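Side-chain contacts in beta-N-acetylglucosaminidase-like protein Glycoside hydrolase family 20 (Flavobacterium johnsoniae, PDB 6YHH), which probably acts as a family 20 beta-N-acetylhexosaminidase (chitobiase), releasing N-acetylglucosamine from short chitin fragments: residues W465-A470 with T561-D566; K523-F528 with Q614-L619; N530-L535 with T554-A559; K621-A626 with L662-S667; Q628-V633 with T647-C652. All coordinates share one frame; numbering follows the deposited sequence.

Contact 1. Residues W465-A470 with T561-D566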
# COMPACT_ATOMS: atom_id res chain seq x y z
N TRP A 465 -3.77 13.63 4.41
CA TRP A 465 -3.43 13.44 5.85
C TRP A 465 -2.08 14.01 6.13
O TRP A 465 -1.13 13.81 5.32
CB TRP A 465 -3.46 11.94 6.19
CG TRP A 465 -4.79 11.29 5.78
CD1 TRP A 465 -5.04 10.46 4.68
CD2 TRP A 465 -6.06 11.47 6.43
NE1 TRP A 465 -6.39 10.17 4.63
CE2 TRP A 465 -7.03 10.77 5.70
CE3 TRP A 465 -6.49 12.25 7.56
CZ2 TRP A 465 -8.36 10.79 6.03
CZ3 TRP A 465 -7.82 12.23 7.91
CH2 TRP A 465 -8.77 11.51 7.11
N PRO A 466 -1.88 14.69 7.28
CA PRO A 466 -2.84 14.76 8.36
C PRO A 466 -3.76 15.98 8.35
O PRO A 466 -4.56 16.15 9.30
CB PRO A 466 -1.96 14.82 9.60
CG PRO A 466 -0.80 15.66 9.10
CD PRO A 466 -0.58 15.21 7.67
N ARG A 467 -3.74 16.81 7.34
CA ARG A 467 -4.58 17.99 7.36
C ARG A 467 -6.07 17.72 7.48
O ARG A 467 -6.79 18.52 8.14
CB ARG A 467 -4.30 18.98 6.21
CG ARG A 467 -2.90 19.62 6.25
CD ARG A 467 -2.51 20.55 5.10
NE ARG A 467 -2.46 19.72 3.88
CZ ARG A 467 -2.88 20.07 2.70
NH1 ARG A 467 -3.23 21.31 2.44
NH2 ARG A 467 -2.96 19.14 1.75
N THR A 468 -6.57 16.66 6.87
CA THR A 468 -7.98 16.35 6.97
C THR A 468 -8.40 15.96 8.42
O THR A 468 -9.55 16.07 8.76
CB THR A 468 -8.35 15.31 5.92
OG1 THR A 468 -8.01 15.92 4.65
CG2 THR A 468 -9.82 14.96 5.99
N ALA A 469 -7.42 15.56 9.22
CA ALA A 469 -7.69 15.26 10.66
C ALA A 469 -8.02 16.51 11.42
O ALA A 469 -8.92 16.50 12.26
CB ALA A 469 -6.60 14.42 11.28
N ALA A 470 -7.35 17.64 11.09
CA ALA A 470 -7.71 18.93 11.65
C ALA A 470 -9.09 19.40 11.18
O ALA A 470 -9.86 19.93 11.94
CB ALA A 470 -6.62 19.95 11.37
N THR A 561 5.41 18.61 1.87
CA THR A 561 4.07 18.92 2.33
C THR A 561 4.03 20.29 2.94
O THR A 561 5.07 20.79 3.31
CB THR A 561 3.61 17.86 3.35
OG1 THR A 561 4.69 17.57 4.27
CG2 THR A 561 3.33 16.56 2.63
N PRO A 562 2.84 20.91 3.13
CA PRO A 562 2.77 22.17 3.91
C PRO A 562 3.12 21.96 5.37
O PRO A 562 3.32 20.83 5.81
CB PRO A 562 1.30 22.59 3.83
CG PRO A 562 0.62 21.55 2.99
CD PRO A 562 1.51 20.41 2.77
N ASP A 563 3.32 23.06 6.08
CA ASP A 563 3.67 23.04 7.52
C ASP A 563 4.96 22.24 7.73
O ASP A 563 5.08 21.36 8.61
CB ASP A 563 2.49 22.49 8.35
CG ASP A 563 1.24 23.33 8.18
OD1 ASP A 563 1.22 24.45 8.70
OD2 ASP A 563 0.31 22.85 7.43
N ALA A 564 5.96 22.52 6.89
CA ALA A 564 7.21 21.76 6.99
C ALA A 564 7.79 21.86 8.41
O ALA A 564 7.92 22.97 8.94
CB ALA A 564 8.19 22.37 5.99
N LYS A 565 8.19 20.72 9.00
CA LYS A 565 8.39 20.76 10.48
C LYS A 565 9.53 21.61 10.89
O LYS A 565 9.46 22.29 11.93
CB LYS A 565 8.49 19.39 11.06
CG LYS A 565 9.63 18.55 10.77
CD LYS A 565 9.54 17.16 11.51
N ASP A 566 10.62 21.61 10.12
CA ASP A 566 11.77 22.44 10.59
C ASP A 566 11.54 23.92 10.37
O ASP A 566 12.02 24.74 11.11
CB ASP A 566 13.07 22.01 9.94
CG ASP A 566 13.64 20.76 10.52
OD1 ASP A 566 13.08 20.11 11.49
OD2 ASP A 566 14.74 20.33 10.01
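Pro562 sets the CG corner of its ring over one face of the Arg467 guanidinium, near the rim. This CG stands 3.5 Å above the guanidinium plane; it lies 3.7 Å from Arg467 NE and 3.8 Å from Arg467 CZ. The two side chains run at about a right angle. Arg467 gets there by a bend in the middle of its chain (chi3 -65°), which turns the flat head out of line with its methylenes. Asp563 comes next: with left-handed backbone angles it brings OD2 to 4.3 Å from Arg467 CD, while Arg467 NE stays 5.5 Å from the same oxygen, so the opposite charges are near but unbonded. Both have other partners. NH2 of Arg467 bonds to the carbonyl oxygens of Arg463 and Ile414 and NH1 to that of Tyr418, whereas Asp563 OD1 forms a salt bridge with Arg488 and OD2 accepts the backbone N of Val420. With alanine at Arg467, the carbonyl oxygens of Arg463, Ile414 and Tyr418 would probably each lose this donor, and the proline ring its cover. The contact ties helix 467-476, in the catalytic domain, to the approach of helix 565-579. Its chemistry implies a division of labour: hydrogen bonds to carbonyls hold the buried cation, and the proline supplies apolar cover over its face.

Contact 2. Residues K523-F528 with Q614-L619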
# COMPACT_ATOMS: atom_id res chain seq x y z
N LYS A 523 19.13 10.75 4.15
CA LYS A 523 19.09 11.69 5.27
C LYS A 523 19.05 13.18 4.85
O LYS A 523 18.17 13.92 5.33
CB LYS A 523 20.23 11.46 6.22
CG LYS A 523 20.28 12.44 7.42
CD LYS A 523 21.42 12.03 8.38
CE LYS A 523 21.44 12.71 9.75
NZ LYS A 523 22.00 14.09 9.66
N SER A 524 19.96 13.61 4.00
CA SER A 524 20.03 15.03 3.63
C SER A 524 18.82 15.48 2.83
O SER A 524 18.32 16.60 3.02
CB SER A 524 21.31 15.28 2.87
OG SER A 524 22.33 15.08 3.81
N VAL A 525 18.33 14.61 1.95
CA VAL A 525 17.13 15.00 1.17
C VAL A 525 15.88 15.03 2.03
O VAL A 525 15.05 15.91 1.90
CB VAL A 525 17.00 14.16 -0.11
CG1 VAL A 525 16.71 12.74 0.12
CG2 VAL A 525 15.93 14.77 -0.99
N ASN A 526 15.77 14.10 2.97
CA ASN A 526 14.67 14.14 3.94
C ASN A 526 14.72 15.39 4.80
O ASN A 526 13.72 16.09 4.99
CB ASN A 526 14.73 12.88 4.78
CG ASN A 526 13.52 12.74 5.69
OD1 ASN A 526 12.35 12.74 5.25
ND2 ASN A 526 13.80 12.70 7.00
N GLU A 527 15.91 15.73 5.29
CA GLU A 527 16.01 16.98 6.05
C GLU A 527 15.66 18.18 5.24
O GLU A 527 15.07 19.17 5.75
CB GLU A 527 17.43 17.13 6.69
CG GLU A 527 17.70 16.04 7.69
CD GLU A 527 19.14 15.95 8.14
OE1 GLU A 527 20.06 16.39 7.44
OE2 GLU A 527 19.34 15.32 9.24
N PHE A 528 16.02 18.20 3.97
CA PHE A 528 15.66 19.35 3.11
C PHE A 528 14.12 19.40 2.88
O PHE A 528 13.57 20.51 2.79
CB PHE A 528 16.39 19.33 1.77
CG PHE A 528 16.44 20.69 1.10
CD1 PHE A 528 16.98 21.81 1.79
CD2 PHE A 528 16.00 20.89 -0.17
CE1 PHE A 528 16.93 23.06 1.20
CE2 PHE A 528 15.99 22.14 -0.77
CZ PHE A 528 16.48 23.23 -0.07
N GLN A 614 19.53 17.35 -8.87
CA GLN A 614 19.93 18.58 -9.53
C GLN A 614 18.91 19.72 -9.43
O GLN A 614 19.26 20.86 -9.20
CB GLN A 614 20.28 18.32 -11.01
CG GLN A 614 21.52 17.43 -11.22
CD GLN A 614 22.86 18.06 -10.75
OE1 GLN A 614 23.03 19.27 -10.80
NE2 GLN A 614 23.81 17.23 -10.40
N PRO A 615 17.61 19.40 -9.57
CA PRO A 615 16.65 20.54 -9.48
C PRO A 615 16.58 21.21 -8.12
O PRO A 615 16.13 22.34 -8.05
CB PRO A 615 15.32 19.92 -9.84
CG PRO A 615 15.65 18.66 -10.58
CD PRO A 615 16.98 18.15 -10.05
N ILE A 616 17.01 20.53 -7.06
CA ILE A 616 16.91 21.16 -5.78
C ILE A 616 18.20 21.84 -5.37
O ILE A 616 18.17 22.67 -4.47
CB ILE A 616 16.45 20.28 -4.63
CG1 ILE A 616 17.33 19.15 -4.42
CG2 ILE A 616 15.01 19.83 -4.94
CD1 ILE A 616 16.94 18.32 -3.18
N LEU A 617 19.29 21.52 -6.04
CA LEU A 617 20.59 22.13 -5.63
C LEU A 617 20.56 23.65 -5.60
O LEU A 617 21.16 24.28 -4.72
CB LEU A 617 21.75 21.60 -6.53
CG LEU A 617 22.12 20.13 -6.34
CD1 LEU A 617 23.30 19.84 -7.22
CD2 LEU A 617 22.38 19.72 -4.88
N PRO A 618 19.91 24.33 -6.58
CA PRO A 618 19.98 25.79 -6.52
C PRO A 618 19.30 26.34 -5.26
O PRO A 618 19.74 27.35 -4.67
CB PRO A 618 19.21 26.23 -7.77
CG PRO A 618 19.42 25.05 -8.72
CD PRO A 618 19.32 23.85 -7.84
N LEU A 619 18.27 25.63 -4.79
CA LEU A 619 17.50 26.08 -3.69
C LEU A 619 18.26 25.82 -2.37
O LEU A 619 18.34 26.69 -1.47
CB LEU A 619 16.10 25.37 -3.66
CG LEU A 619 15.07 26.00 -2.71
CD1 LEU A 619 14.72 27.41 -3.08
CD2 LEU A 619 13.75 25.16 -2.63
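The 2.9 Å bond from Glu527 N to Lys523 O belongs to helix 523-529, which carries Val525 and Phe528, the residues that face Ile616 and Leu619. Across the interface everything is apolar. Phe528 buries the most surface: its CG stands opposite the backbone N (chi1 -159°), which swings the ring out from the helix toward the other segment. CD2 of this ring lies 4.1 Å from Ile616 CD1, the two side chains sliding past each other in opposite directions. Farther out, Phe528 CZ meets the backbone of Leu619, 3.9 Å from its C atom, and sits 4.1 Å from Leu619 CG. Both neighbours reach the ring obliquely. The same Ile616 methyl, carried on an extended chain (chi2 175°), also touches Val525, CD1 to CG2 at 4.3 Å. Replacing Phe528 by alanine would probably open a gap between helix 523-529 and the side chains of Ile616 and Leu619, leaving both without the ring they pack on. In the fold, helix 523-529 thus packs on residues 616-619, at the N-terminal side of helix 617-634; Val599 of helix 583-607 and Leu662 of strand 660-662 also touch Phe528, while Leu513 of helix 507-517 borders Val525.

Contact 3. Residues N530-L535 with T554-A559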
# COMPACT_ATOMS: atom_id res chain seq x y z
N ASN A 530 12.06 19.10 5.06
CA ASN A 530 11.57 19.73 6.26
C ASN A 530 11.66 21.24 6.34
O ASN A 530 11.18 21.84 7.34
CB ASN A 530 12.18 19.04 7.50
CG ASN A 530 11.76 17.61 7.64
OD1 ASN A 530 10.68 17.20 7.21
ND2 ASN A 530 12.57 16.85 8.32
N VAL A 531 12.15 21.90 5.27
CA VAL A 531 12.06 23.32 5.06
C VAL A 531 11.40 23.71 3.77
O VAL A 531 11.33 24.88 3.49
CB VAL A 531 13.40 24.04 5.21
CG1 VAL A 531 13.82 23.96 6.66
CG2 VAL A 531 14.50 23.56 4.24
N CYS A 532 10.85 22.75 3.03
CA CYS A 532 10.30 23.04 1.70
C CYS A 532 8.80 22.57 1.60
O CYS A 532 8.41 21.64 2.28
CB CYS A 532 11.05 22.33 0.61
SG CYS A 532 12.74 22.88 0.34
N GLU A 533 8.04 23.36 0.88
CA GLU A 533 6.60 23.13 0.70
C GLU A 533 6.24 23.22 -0.75
O GLU A 533 6.73 24.03 -1.47
CB GLU A 533 5.79 24.07 1.57
CG GLU A 533 6.19 23.94 3.05
CD GLU A 533 5.43 24.89 3.98
OE1 GLU A 533 4.53 25.63 3.58
OE2 GLU A 533 5.82 24.97 5.17
N PRO A 534 5.36 22.35 -1.20
CA PRO A 534 5.00 22.46 -2.61
C PRO A 534 4.26 23.77 -2.94
O PRO A 534 3.51 24.32 -2.12
CB PRO A 534 4.09 21.26 -2.86
CG PRO A 534 3.89 20.60 -1.56
CD PRO A 534 4.65 21.31 -0.47
N LEU A 535 4.48 24.29 -4.13
CA LEU A 535 3.85 25.57 -4.48
C LEU A 535 2.33 25.49 -4.31
O LEU A 535 1.69 24.49 -4.62
CB LEU A 535 4.24 25.98 -5.89
CG LEU A 535 5.68 26.17 -6.28
CD1 LEU A 535 5.87 26.78 -7.65
CD2 LEU A 535 6.30 27.11 -5.28
N THR A 554 6.92 11.56 -8.83
CA THR A 554 7.95 10.86 -8.04
C THR A 554 9.16 11.74 -7.71
O THR A 554 10.27 11.23 -7.47
CB THR A 554 8.41 9.65 -8.87
OG1 THR A 554 8.85 10.15 -10.12
CG2 THR A 554 7.30 8.60 -9.08
N LEU A 555 8.93 13.04 -7.66
CA LEU A 555 10.02 14.01 -7.62
C LEU A 555 9.94 14.78 -6.34
O LEU A 555 9.08 14.55 -5.49
CB LEU A 555 9.95 14.89 -8.85
CG LEU A 555 10.07 14.22 -10.24
CD1 LEU A 555 10.13 15.27 -11.36
CD2 LEU A 555 11.27 13.29 -10.29
N PHE A 556 10.86 15.76 -6.18
CA PHE A 556 10.94 16.39 -4.86
C PHE A 556 9.68 17.04 -4.36
O PHE A 556 9.34 16.91 -3.17
CB PHE A 556 12.06 17.41 -4.85
CG PHE A 556 12.45 17.91 -3.46
CD1 PHE A 556 13.07 17.08 -2.55
CD2 PHE A 556 12.17 19.20 -3.11
CE1 PHE A 556 13.41 17.58 -1.30
CE2 PHE A 556 12.47 19.71 -1.87
CZ PHE A 556 13.11 18.89 -0.97
N ALA A 557 8.93 17.72 -5.20
CA ALA A 557 7.68 18.35 -4.76
C ALA A 557 6.67 17.34 -4.19
O ALA A 557 5.92 17.66 -3.27
CB ALA A 557 7.03 19.12 -5.88
N ASP A 558 6.72 16.11 -4.73
CA ASP A 558 5.83 15.04 -4.30
C ASP A 558 6.17 14.48 -2.94
O ASP A 558 5.31 13.93 -2.31
CB ASP A 558 5.83 13.96 -5.38
CG ASP A 558 5.53 14.57 -6.69
OD1 ASP A 558 4.39 15.15 -6.80
OD2 ASP A 558 6.35 14.53 -7.61
N ALA A 559 7.41 14.68 -2.46
CA ALA A 559 7.83 14.34 -1.11
C ALA A 559 7.64 15.41 -0.09
O ALA A 559 7.67 15.16 1.11
CB ALA A 559 9.33 13.96 -1.16
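Cys532 presents its sulfur to the rim of the Phe556 ring, a Cys sulfur-aromatic contact of the edge-on kind. SG lies 5.2 Å from the centre of the Phe556 ring and 86° off the ring normal, so it stands practically in the ring plane. A single ring atom does the touching: Phe556 CE2 is 3.9 Å from Cys532 SG. The cysteine's CB comes equally near that carbon. A chi1 of -167° turns the Phe556 ring back toward the strand. The two elements joined are the short strand 532-534, which pairs antiparallel with strand 660-662, and the short helical turn 556-559. At the other end of the strand the contact is closer in backbone terms: the CA atoms of Pro534 and Ala557 are 5.4 Å apart. Here the proline ring rests against a peptide oxygen, Pro534 CG being 4.0 Å from Ala557 O, and that oxygen takes its hydrogen bond from Arg463 NH2. Asp558 points the other way; its OD1 forms a salt bridge with Arg540, while OD2 holds the start of the turn by accepting Leu555 N at 3.0 Å through the anti lone pair, with an N-H...O angle of 164°.

Contact 4. Residues K621-A626 with L662-S667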
# COMPACT_ATOMS: atom_id res chain seq x y z
N LYS A 621 21.46 25.56 -2.19
CA LYS A 621 22.62 26.47 -2.21
C LYS A 621 22.20 27.84 -1.75
O LYS A 621 22.87 28.46 -0.88
CB LYS A 621 23.24 26.54 -3.58
CG LYS A 621 24.24 27.69 -3.66
CD LYS A 621 25.03 27.69 -4.93
CE LYS A 621 25.93 28.94 -5.02
NZ LYS A 621 26.79 29.12 -3.83
N LYS A 622 21.06 28.36 -2.21
CA LYS A 622 20.56 29.63 -1.74
C LYS A 622 20.35 29.70 -0.23
O LYS A 622 20.74 30.69 0.47
CB LYS A 622 19.31 30.05 -2.51
CG LYS A 622 19.57 30.41 -3.95
CD LYS A 622 18.33 30.39 -4.86
CE LYS A 622 18.84 30.69 -6.30
NZ LYS A 622 17.79 30.89 -7.32
N LEU A 623 19.80 28.62 0.34
CA LEU A 623 19.63 28.58 1.79
C LEU A 623 20.98 28.48 2.55
O LEU A 623 21.16 29.13 3.61
CB LEU A 623 18.72 27.37 2.17
CG LEU A 623 18.39 27.23 3.59
CD1 LEU A 623 17.68 28.46 4.13
CD2 LEU A 623 17.58 25.93 3.87
N SER A 624 21.93 27.69 2.04
CA SER A 624 23.24 27.50 2.62
C SER A 624 23.96 28.81 2.57
O SER A 624 24.58 29.21 3.58
CB SER A 624 24.04 26.43 1.86
OG SER A 624 25.38 26.36 2.45
N ASP A 625 23.87 29.48 1.45
CA ASP A 625 24.56 30.82 1.34
C ASP A 625 24.03 31.79 2.36
O ASP A 625 24.82 32.48 3.04
CB ASP A 625 24.46 31.41 -0.06
CG ASP A 625 25.30 30.69 -1.09
OD1 ASP A 625 26.17 29.86 -0.81
OD2 ASP A 625 25.07 30.94 -2.27
N ALA A 626 22.70 31.92 2.47
CA ALA A 626 22.10 32.79 3.47
C ALA A 626 22.51 32.37 4.88
O ALA A 626 22.80 33.23 5.74
CB ALA A 626 20.60 32.85 3.30
N LEU A 662 10.89 27.52 -0.15
CA LEU A 662 11.46 27.51 1.20
C LEU A 662 10.58 28.26 2.20
O LEU A 662 10.34 29.45 2.05
CB LEU A 662 12.87 28.17 1.21
CG LEU A 662 14.02 27.39 0.59
CD1 LEU A 662 15.23 28.33 0.34
CD2 LEU A 662 14.38 26.19 1.43
N SER A 663 10.02 27.54 3.16
CA SER A 663 9.04 28.14 4.05
C SER A 663 9.66 28.69 5.32
O SER A 663 8.99 29.01 6.26
CB SER A 663 7.91 27.14 4.33
OG SER A 663 8.42 25.94 4.90
N VAL A 664 10.97 28.85 5.26
CA VAL A 664 11.75 29.64 6.24
C VAL A 664 12.04 31.04 5.75
O VAL A 664 12.59 31.86 6.50
CB VAL A 664 13.07 28.91 6.58
CG1 VAL A 664 12.84 27.59 7.30
CG2 VAL A 664 13.95 28.69 5.37
N TYR A 665 11.72 31.38 4.50
CA TYR A 665 12.00 32.68 3.98
C TYR A 665 11.49 33.87 4.81
O TYR A 665 12.30 34.82 5.14
CB TYR A 665 11.51 32.83 2.53
CG TYR A 665 11.48 34.24 2.12
CD1 TYR A 665 12.67 34.90 1.82
CD2 TYR A 665 10.28 34.93 2.06
CE1 TYR A 665 12.65 36.23 1.47
CE2 TYR A 665 10.23 36.25 1.68
CZ TYR A 665 11.42 36.88 1.37
OH TYR A 665 11.40 38.25 1.00
N GLU A 666 10.23 33.80 5.23
CA GLU A 666 9.65 34.94 6.00
C GLU A 666 10.44 35.21 7.29
O GLU A 666 10.70 36.37 7.59
CB GLU A 666 8.19 34.76 6.31
CG GLU A 666 7.31 34.78 5.05
CD GLU A 666 7.26 36.14 4.30
OE1 GLU A 666 7.62 37.24 4.86
OE2 GLU A 666 6.86 36.14 3.11
N SER A 667 10.85 34.15 7.97
CA SER A 667 11.66 34.26 9.17
C SER A 667 13.08 34.71 8.94
O SER A 667 13.65 35.46 9.78
CB SER A 667 11.60 32.95 9.92
OG SER A 667 10.35 32.83 10.61
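Leu623, in the middle of helix 617-634, faces Leu662, the last residue of strand 660-662, with their CA atoms 8.3 Å apart. Past Leu662 the chain leaves extended geometry and passes through Ser663 and Val664 on its way into helix 665-671, so the helix meets both a strand end and the link that follows it. Leu623 carries the whole contact, using its two methyls for different partners. Its first torsion (chi1 -177°) leans the isobutyl group out from the helix, where it forks over the other segment: CD2 lies 4.0 Å from Leu662 CD2, and CD1 lies 3.9 Å from Val664 CG2. Leu662 adds a second touch lower down, its CD1 sitting 4.1 Å from Leu623 CB. The valine meets the leucine at roughly a right angle, whereas Leu662 comes in at a slant. These branches touch without any polar link between the segments. Trp596 of helix 583-607 touches both Leu623 and Val664, and Phe528 also touches Leu623. This is plain aliphatic core packing of a helix against the end of a strand of a small two-stranded antiparallel sheet and the link that follows, inside the mainly helical C-terminal part of the protein.

Contact 5. Residues Q628-V633 with T647-C652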
# COMPACT_ATOMS: atom_id res chain seq x y z
N GLN A 628 25.21 30.78 5.92
CA GLN A 628 26.62 31.12 6.18
C GLN A 628 26.73 32.58 6.59
O GLN A 628 27.49 32.92 7.52
CB GLN A 628 27.52 30.83 4.94
CG GLN A 628 27.75 29.35 4.67
CD GLN A 628 28.36 29.01 3.26
OE1 GLN A 628 29.47 29.37 2.98
NE2 GLN A 628 27.68 28.20 2.48
N GLU A 629 26.05 33.44 5.89
CA GLU A 629 26.17 34.89 6.17
C GLU A 629 25.45 35.29 7.48
O GLU A 629 25.97 36.09 8.35
CB GLU A 629 25.71 35.73 4.98
CG GLU A 629 26.04 37.24 5.10
CD GLU A 629 27.55 37.47 5.02
OE1 GLU A 629 28.23 36.80 4.22
OE2 GLU A 629 28.05 38.35 5.77
N LEU A 630 24.27 34.71 7.70
CA LEU A 630 23.55 34.98 8.89
C LEU A 630 24.27 34.46 10.14
O LEU A 630 24.10 35.05 11.24
CB LEU A 630 22.13 34.41 8.84
CG LEU A 630 21.26 35.16 7.83
CD1 LEU A 630 19.94 34.44 7.52
CD2 LEU A 630 20.92 36.56 8.30
N LEU A 631 25.04 33.38 10.04
CA LEU A 631 25.90 33.01 11.18
C LEU A 631 26.85 34.19 11.53
O LEU A 631 27.11 34.48 12.71
CB LEU A 631 26.72 31.76 10.88
CG LEU A 631 25.86 30.46 10.92
CD1 LEU A 631 26.69 29.37 10.35
CD2 LEU A 631 25.50 30.12 12.36
N LEU A 632 27.37 34.85 10.51
CA LEU A 632 28.28 35.99 10.79
C LEU A 632 27.50 37.16 11.32
O LEU A 632 27.94 37.86 12.25
CB LEU A 632 29.04 36.39 9.55
CG LEU A 632 29.93 35.32 8.97
CD1 LEU A 632 30.31 35.74 7.58
CD2 LEU A 632 31.17 35.08 9.82
N VAL A 633 26.33 37.41 10.78
CA VAL A 633 25.43 38.46 11.27
C VAL A 633 25.13 38.27 12.77
O VAL A 633 25.31 39.20 13.56
CB VAL A 633 24.13 38.51 10.49
CG1 VAL A 633 23.14 39.45 11.13
CG2 VAL A 633 24.31 38.95 9.05
N THR A 647 19.52 41.23 -0.58
CA THR A 647 19.43 40.45 -1.84
C THR A 647 19.69 38.94 -1.59
O THR A 647 19.00 38.06 -2.15
CB THR A 647 20.42 41.02 -2.84
OG1 THR A 647 19.95 42.34 -3.15
CG2 THR A 647 20.45 40.22 -4.09
N LEU A 648 20.66 38.67 -0.72
CA LEU A 648 21.09 37.34 -0.40
C LEU A 648 19.90 36.55 0.21
O LEU A 648 19.64 35.40 -0.20
CB LEU A 648 22.27 37.36 0.55
CG LEU A 648 22.85 36.01 0.85
CD1 LEU A 648 23.51 35.49 -0.39
CD2 LEU A 648 23.85 36.10 2.02
N ILE A 649 19.19 37.16 1.15
CA ILE A 649 18.01 36.52 1.77
C ILE A 649 16.90 36.43 0.77
O ILE A 649 16.23 35.39 0.73
CB ILE A 649 17.64 37.18 3.10
CG1 ILE A 649 18.55 36.61 4.19
CG2 ILE A 649 16.16 37.06 3.42
CD1 ILE A 649 20.05 36.70 4.03
N GLU A 650 16.71 37.45 -0.06
CA GLU A 650 15.63 37.41 -1.04
C GLU A 650 15.77 36.30 -2.00
O GLU A 650 14.76 35.83 -2.56
CB GLU A 650 15.57 38.74 -1.85
CG GLU A 650 15.05 39.95 -1.09
CD GLU A 650 13.63 39.73 -0.67
OE1 GLU A 650 12.75 39.59 -1.54
OE2 GLU A 650 13.42 39.63 0.57
N GLN A 651 16.97 35.85 -2.27
CA GLN A 651 17.16 34.68 -3.19
C GLN A 651 16.31 33.51 -2.68
O GLN A 651 15.85 32.65 -3.45
CB GLN A 651 18.58 34.19 -3.23
CG GLN A 651 19.65 35.17 -3.74
CD GLN A 651 19.37 35.60 -5.11
OE1 GLN A 651 19.31 34.78 -6.02
NE2 GLN A 651 19.15 36.89 -5.27
N CYS A 652 16.15 33.42 -1.39
CA CYS A 652 15.49 32.25 -0.80
C CYS A 652 13.96 32.28 -0.98
O CYS A 652 13.29 31.34 -0.51
CB CYS A 652 15.82 32.10 0.69
SG CYS A 652 17.52 31.71 1.01
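Two side-chain pairs, Leu630 with Ile649 and Glu629 with Leu648, bring helix 617-634 against helix 642-650, and both pairs are aliphatic in character. In the buried one, Leu630 and Ile649 reach toward each other tip to tip, the CD1 methyl of the leucine 4.2 Å from the CD1 methyl of the isoleucine. Both side chains set out at a slant to the partner helix, and their terminal methyls make the approach. Ile649 does so through a bend at its second torsion (chi2 56°), which turns CD1 out of line with the rest of the branch. Leu668 of helix 665-671 touches both residues, and Phe593 of helix 583-607 also lies against Leu630.

The second pair is tighter and nearer the surface. Leu648 CD2 presses on the stem of Glu629, 3.5 Å from its CB and 3.9 Å from its CG, the two chains meeting at about a right angle. Here only the CB and CG methylenes of the glutamate do the packing. A bend at chi2 (68°) sends its carboxylate off to the side.

The polar bonds belong to other partners. Glu629 OE2 bonds to Ser638 OG in the loop between the helices, so one residue both packs on the second helix and holds the connection leading to it. Within the second segment, Gln651 NE2 makes a weak bond back to Thr647 O, 3.3 Å long. Two successive helices joined by a loop, the second running obliquely back along the first with aliphatic side chains meeting in the seam, form an alpha-alpha hairpin in the C-terminal helical part of the protein.

How the contacts relate
Contacts 2, 3 and 4 form one continuous apolar core: contact 2 lies about 10 Å from contact 3 and 12 Å from contact 4, centre to centre, and the three share side chains around Phe528. Contact 5 continues outward, 8 Å from contact 4; helix 617-634 serves contacts 2, 4 and 5 in turn. Contact 3 is nested along the chain within the loops closed by contacts 1 and 2, and contact 5 within that of contact 4. The sheet of strands 532-534 and 660-662 joins contacts 3 and 4. Contact 1, nearest the centre of the chain, joins the catalytic domain to this C-terminal part, and Ala564 N bonding Glu533 OE2 connects it to contact 3.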